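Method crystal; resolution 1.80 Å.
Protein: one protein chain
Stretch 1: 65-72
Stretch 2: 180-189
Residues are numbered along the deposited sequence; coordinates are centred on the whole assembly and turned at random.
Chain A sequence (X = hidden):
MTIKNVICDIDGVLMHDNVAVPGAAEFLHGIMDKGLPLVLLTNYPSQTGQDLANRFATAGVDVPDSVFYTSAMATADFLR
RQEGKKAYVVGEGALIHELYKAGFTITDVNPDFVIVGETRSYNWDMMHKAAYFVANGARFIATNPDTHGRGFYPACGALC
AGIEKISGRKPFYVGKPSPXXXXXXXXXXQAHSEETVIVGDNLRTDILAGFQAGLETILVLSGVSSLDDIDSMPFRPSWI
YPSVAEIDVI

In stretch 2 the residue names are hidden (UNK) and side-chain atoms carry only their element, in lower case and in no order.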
ATOM      1  N   ASP A  65     -13.452  29.519  25.481  1.00 21.66           N
ATOM      2  CA  ASP A  65     -13.972  28.571  24.485  1.00 23.87           C
ATOM      3  C   ASP A  65     -13.352  28.860  23.127  1.00 21.75           C
ATOM      4  O   ASP A  65     -13.080  27.960  22.329  1.00 22.46           O
ATOM      5  CB  ASP A  65     -15.483  28.751  24.309  1.00 43.39           C
ATOM      6  CG  ASP A  65     -16.286  28.192  25.450  1.00 47.70           C
ATOM      7  OD1 ASP A  65     -15.718  27.986  26.543  1.00 48.86           O
ATOM      8  OD2 ASP A  65     -17.500  27.975  25.251  1.00 50.94           O
ATOM      9  N   SER A  66     -13.164  30.148  22.876  1.00 23.77           N
ATOM     10  CA  SER A  66     -12.644  30.653  21.616  1.00 23.87           C
ATOM     11  C   SER A  66     -11.265  30.201  21.168  1.00 21.50           C
ATOM     12  O   SER A  66     -10.958  30.271  19.978  1.00 20.69           O
ATOM     13  CB  SER A  66     -12.658  32.179  21.634  1.00 24.55           C
ATOM     14  OG  SER A  66     -11.758  32.688  22.604  1.00 29.23           O
ATOM     15  N   VAL A  67     -10.423  29.754  22.093  1.00 19.85           N
ATOM     16  CA  VAL A  67      -9.087  29.340  21.696  1.00 18.82           C
ATOM     17  C   VAL A  67      -9.036  27.963  21.055  1.00 16.78           C
ATOM     18  O   VAL A  67      -8.092  27.664  20.327  1.00 17.25           O
ATOM     19  CB  VAL A  67      -8.079  29.373  22.879  1.00 23.43           C
ATOM     20  CG1 VAL A  67      -7.984  30.776  23.435  1.00 26.54           C
ATOM     21  CG2 VAL A  67      -8.485  28.377  23.963  1.00 23.01           C
ATOM     22  N   PHE A  68     -10.049  27.131  21.289  1.00 15.90           N
ATOM     23  CA  PHE A  68     -10.045  25.786  20.717  1.00 16.87           C
ATOM     24  C   PHE A  68     -10.342  25.711  19.227  1.00 17.02           C
ATOM     25  O   PHE A  68     -11.171  26.450  18.699  1.00 15.88           O
ATOM     26  CB  PHE A  68     -11.024  24.875  21.469  1.00 17.67           C
ATOM     27  CG  PHE A  68     -10.650  24.648  22.897  1.00 17.70           C
ATOM     28  CD1 PHE A  68     -11.226  25.407  23.915  1.00 16.71           C
ATOM     29  CD2 PHE A  68      -9.662  23.721  23.225  1.00 16.99           C
ATOM     30  CE1 PHE A  68     -10.817  25.247  25.239  1.00 16.17           C
ATOM     31  CE2 PHE A  68      -9.250  23.557  24.541  1.00 18.21           C
ATOM     32  CZ  PHE A  68      -9.828  24.323  25.551  1.00 16.06           C
ATOM     33  N   TYR A  69      -9.645  24.804  18.549  1.00 17.44           N
ATOM     34  CA  TYR A  69      -9.849  24.596  17.122  1.00 17.09           C
ATOM     35  C   TYR A  69      -9.709  23.099  16.879  1.00 16.81           C
ATOM     36  O   TYR A  69      -8.639  22.527  17.084  1.00 17.85           O
ATOM     37  CB  TYR A  69      -8.807  25.369  16.304  1.00 16.08           C
ATOM     38  CG  TYR A  69      -9.213  25.600  14.868  1.00 16.95           C
ATOM     39  CD1 TYR A  69     -10.431  26.209  14.560  1.00 18.07           C
ATOM     40  CD2 TYR A  69      -8.383  25.216  13.813  1.00 17.16           C
ATOM     41  CE1 TYR A  69     -10.817  26.432  13.235  1.00 17.23           C
ATOM     42  CE2 TYR A  69      -8.757  25.434  12.485  1.00 18.11           C
ATOM     43  CZ  TYR A  69      -9.973  26.041  12.203  1.00 18.89           C
ATOM     44  OH  TYR A  69     -10.349  26.259  10.893  1.00 18.66           O
ATOM     45  N   THR A  70     -10.799  22.463  16.467  1.00 16.00           N
ATOM     46  CA  THR A  70     -10.797  21.028  16.216  1.00 15.29           C
ATOM     47  C   THR A  70     -10.874  20.749  14.722  1.00 15.30           C
ATOM     48  O   THR A  70     -11.130  21.650  13.924  1.00 14.42           O
ATOM     49  CB  THR A  70     -12.015  20.355  16.861  1.00 17.45           C
ATOM     50  OG1 THR A  70     -13.188  20.709  16.121  1.00 15.47           O
ATOM     51  CG2 THR A  70     -12.182  20.819  18.306  1.00 17.66           C
ATOM     52  N   SER A  71     -10.667  19.489  14.351  1.00 18.30           N
ATOM     53  CA  SER A  71     -10.736  19.103  12.949  1.00 18.07           C
ATOM     54  C   SER A  71     -12.156  19.271  12.417  1.00 17.44           C
ATOM     55  O   SER A  71     -12.356  19.335  11.208  1.00 17.94           O
ATOM     56  CB  SER A  71     -10.280  17.652  12.761  1.00 15.86           C
ATOM     57  OG  SER A  71     -11.073  16.759  13.514  1.00 17.52           O
ATOM     58  N   ALA A  72     -13.140  19.335  13.314  1.00 16.00           N
ATOM     59  CA  ALA A  72     -14.532  19.507  12.895  1.00 17.73           C
ATOM     60  C   ALA A  72     -14.746  20.959  12.490  1.00 16.78           C
ATOM     61  O   ALA A  72     -15.380  21.252  11.480  1.00 16.91           O
ATOM     62  CB  ALA A  72     -15.494  19.117  14.029  1.00 17.77           C
ATOM     63  N   UNK A 180      -2.800  22.155   5.577  1.00 15.47           N
ATOM     64  CA  UNK A 180      -3.940  23.062   5.474  1.00 17.46           C
ATOM     65  C   UNK A 180      -4.557  23.465   6.812  1.00 19.35           C
ATOM     66  O   UNK A 180      -4.904  24.629   7.007  1.00 23.98           O
ATOM     67  c   UNK A 180      -9.034  23.549   6.750  1.00 23.45           C
ATOM     68  n   UNK A 180      -7.224  25.234   3.476  1.00 22.70           N
ATOM     69  c   UNK A 180      -9.677  24.660   6.175  1.00 23.74           C
ATOM     70  c   UNK A 180      -7.962  24.803   4.548  1.00 23.10           C
ATOM     71  c   UNK A 180      -6.113  23.473   4.321  1.00 21.86           C
ATOM     72  c   UNK A 180      -9.159  25.299   5.077  1.00 22.48           C
ATOM     73  c   UNK A 180      -7.845  23.057   6.224  1.00 21.38           C
ATOM     74  c   UNK A 180      -5.037  22.470   4.589  1.00 21.72           C
ATOM     75  c   UNK A 180      -6.117  24.429   3.347  1.00 21.69           C
ATOM     76  c   UNK A 180      -7.292  23.691   5.103  1.00 21.46           C
ATOM     77  N   UNK A 181      -4.701  22.519   7.737  1.00 19.00           N
ATOM     78  CA  UNK A 181      -5.296  22.863   9.022  1.00 18.07           C
ATOM     79  C   UNK A 181      -4.454  23.887   9.780  1.00 14.03           C
ATOM     80  O   UNK A 181      -4.979  24.655  10.580  1.00 17.29           O
ATOM     81  c   UNK A 181      -5.535  21.617   9.905  1.00 18.46           C
ATOM     82  c   UNK A 181      -6.457  21.993  11.071  1.00 18.29           C
ATOM     83  c   UNK A 181      -7.008  20.813  11.827  1.00 20.47           C
ATOM     84  c   UNK A 181      -4.215  21.074  10.428  1.00 18.01           C
ATOM     85  N   UNK A 182      -3.148  23.901   9.524  1.00 20.55           N
ATOM     86  CA  UNK A 182      -2.266  24.869  10.167  1.00 20.83           C
ATOM     87  C   UNK A 182      -2.574  26.235   9.547  1.00 20.32           C
ATOM     88  O   UNK A 182      -2.601  27.256  10.237  1.00 20.85           O
ATOM     89  c   UNK A 182      -0.467  23.121  10.517  1.00 22.12           C
ATOM     90  c   UNK A 182      -0.816  22.963  11.991  1.00 21.53           C
ATOM     91  c   UNK A 182       0.121  25.560  10.582  1.00 21.56           C
ATOM     92  c   UNK A 182      -0.773  24.512   9.939  1.00 21.15           C
ATOM     93  N   UNK A 183      -2.809  26.243   8.238  1.00 20.18           N
ATOM     94  CA  UNK A 183      -3.154  27.473   7.529  1.00 22.76           C
ATOM     95  C   UNK A 183      -4.462  28.012   8.096  1.00 20.83           C
ATOM     96  O   UNK A 183      -4.602  29.214   8.335  1.00 21.37           O
ATOM     97  c   UNK A 183      -3.315  27.201   6.028  1.00 23.12           C
ATOM     98  n   UNK A 183      -0.959  31.684   6.145  1.00 52.47           N
ATOM     99  n   UNK A 183       1.191  31.019   5.719  1.00 53.09           N
ATOM    100  c   UNK A 183      -0.105  30.758   5.741  1.00 50.10           C
ATOM    101  c   UNK A 183      -1.956  29.179   5.367  1.00 39.98           C
ATOM    102  n   UNK A 183      -0.548  29.564   5.367  1.00 46.27           N
ATOM    103  c   UNK A 183      -2.141  27.682   5.189  1.00 31.58           C
ATOM    104  N   UNK A 184      -5.416  27.112   8.310  1.00 20.12           N
ATOM    105  CA  UNK A 184      -6.718  27.484   8.859  1.00 20.74           C
ATOM    106  C   UNK A 184      -6.554  28.072  10.255  1.00 20.07           C
ATOM    107  O   UNK A 184      -7.224  29.034  10.618  1.00 19.45           O
ATOM    108  c   UNK A 184      -7.629  26.259   8.908  1.00 17.78           C
ATOM    109  N   UNK A 185      -5.657  27.485  11.039  1.00 20.25           N
ATOM    110  CA  UNK A 185      -5.402  27.962  12.393  1.00 20.88           C
ATOM    111  C   UNK A 185      -4.785  29.356  12.355  1.00 21.40           C
ATOM    112  O   UNK A 185      -5.137  30.223  13.160  1.00 20.06           O
ATOM    113  c   UNK A 185      -4.483  26.987  13.130  1.00 20.89           C
ATOM    114  N   UNK A 186      -3.860  29.571  11.419  1.00 21.00           N
ATOM    115  CA  UNK A 186      -3.217  30.875  11.261  1.00 22.74           C
ATOM    116  C   UNK A 186      -4.263  31.918  10.883  1.00 23.84           C
ATOM    117  O   UNK A 186      -4.266  33.027  11.408  1.00 23.30           O
ATOM    118  c   UNK A 186      -0.018  29.956   9.179  1.00 22.71           C
ATOM    119  c   UNK A 186      -0.870  29.998  10.441  1.00 19.89           C
ATOM    120  c   UNK A 186      -2.134  30.825  10.174  1.00 19.57           C
ATOM    121  c   UNK A 186      -0.084  30.600  11.589  1.00 19.89           C
ATOM    122  N   UNK A 187      -5.140  31.590   9.963  1.00 23.92           N
ATOM    123  CA  UNK A 187      -6.177  32.503   9.554  1.00 26.78           C
ATOM    124  C   UNK A 187      -7.066  32.846  10.737  1.00 26.31           C
ATOM    125  O   UNK A 187      -7.543  33.916  10.838  1.00 26.30           O
ATOM    126  c   UNK A 187      -6.190  31.664   7.074  1.00 38.24           C
ATOM    127  c   UNK A 187      -7.025  32.005   8.350  1.00 33.99           C
ATOM    128  n   UNK A 187      -6.778  30.902   6.176  1.00 38.48           N
ATOM    129  o   UNK A 187      -5.051  32.051   6.942  1.00 38.21           O
ATOM    130  N   UNK A 188      -7.293  31.890  11.610  1.00 27.56           N
ATOM    131  CA  UNK A 188      -8.109  32.116  12.801  1.00 27.94           C
ATOM    132  C   UNK A 188      -7.460  33.173  13.690  1.00 28.08           C
ATOM    133  O   UNK A 188      -8.147  33.940  14.357  1.00 27.82           O
ATOM    134  c   UNK A 188      -8.291  30.798  13.575  1.00 28.98           C
ATOM    135  c   UNK A 188      -9.639  29.584  17.020  1.00 31.76           C
ATOM    136  c   UNK A 188      -9.244  29.535  15.537  1.00 32.84           C
ATOM    137  n   UNK A 188     -10.968  30.199  17.270  1.00 33.12           N
ATOM    138  c   UNK A 188      -8.991  30.924  14.930  1.00 29.58           C
ATOM    139  N   UNK A 189      -6.131  33.213  13.690  1.00 25.42           N
ATOM    140  CA  UNK A 189      -5.397  34.189  14.490  1.00 26.16           C
ATOM    141  C   UNK A 189      -4.974  35.390  13.649  1.00 26.97           C
ATOM    142  O   UNK A 189      -4.380  36.335  14.172  1.00 26.58           O
ATOM    143  c   UNK A 189      -4.361  32.388  16.018  1.00 24.48           C
ATOM    144  s   UNK A 189      -2.804  31.809  16.733  1.00 25.04           S
ATOM    145  c   UNK A 189      -2.111  30.861  15.356  1.00 23.16           C
ATOM    146  c   UNK A 189      -4.133  33.569  15.096  1.00 25.32           C
TER

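Position 180 lies in a helix. Its side chain has one carbon, then fused five- and six-membered rings holding eight carbons and one nitrogen. It makes no contact with stretch 1. The indole identifies Trp 180.

Position 181 has four side-chain carbons, forked at the first, with one arm two carbons long. Its CB leaves the helix sideways, but the longer arm comes nearer to stretch 1. The end carbon of that arm of position 181 lies 4.3 Å from CA of Ser 71, and the carbon before it lies 4.4 Å from CE2 of Tyr 69. That pattern is isoleucine, Ile 181.

Position 182 has the same four carbons and the same fork, but points away from stretch 1. It is Ile 182.

Position 183 carries three carbons, a nitrogen, then a carbon with two more nitrogens. This guanidinium group marks Arg 183, which is out of reach of stretch 1.

Position 184 has a single side-chain carbon, pointing toward stretch 1. CB of position 184 sits 3.4 Å from OH of Tyr 69 and 3.8 Å from CE2 of Tyr 69, at the ring edge. One carbon means alanine, Ala 184.

Position 185 also has one carbon, directed sideways. CB of position 185 is 4.3 Å from CD2 of Tyr 69. It is Ala 185. CA of Ala 185 is 7.3 Å from CA of Tyr 69, so helix and strand come close here.

Position 186 has four carbons, forked at the second. This is Leu 186, out of reach.

Position 187 has two carbons, the second bearing one oxygen and one nitrogen. It is Asn 187, exposed and also out of reach.

Position 188 has four carbons in a row ending in nitrogen, and points toward stretch 1. The end nitrogen of position 188 is 2.7 Å from O of Ser 66, and its third side-chain carbon is 3.7 Å from CD1 of Tyr 69. This is lysine, Lys 188. NZ donates a hydrogen bond to O of Ser 66. The first three chi angles are t, so the chain is extended until chi4 turns to p.

Position 189 has two carbons, a sulfur and one more carbon, unbranched. It is Met 189, and it makes no contact.

The contact centres on Tyr 69, whose CB points toward the helix. Its ring packs against Ile 181, Ala 184, Ala 185 and the carbon chain of Lys 188. Lys 188 extends the contact to Ser 66, combining carbon packing with the hydrogen bond that joins the stretches. The hydroxyl of Tyr 69 is satisfied elsewhere in the structure. Apart from the lysine bond, the stretches meet by van der Waals packing, most of it around Tyr 69.

Stretch 2 180-189: WIIRAALNKM
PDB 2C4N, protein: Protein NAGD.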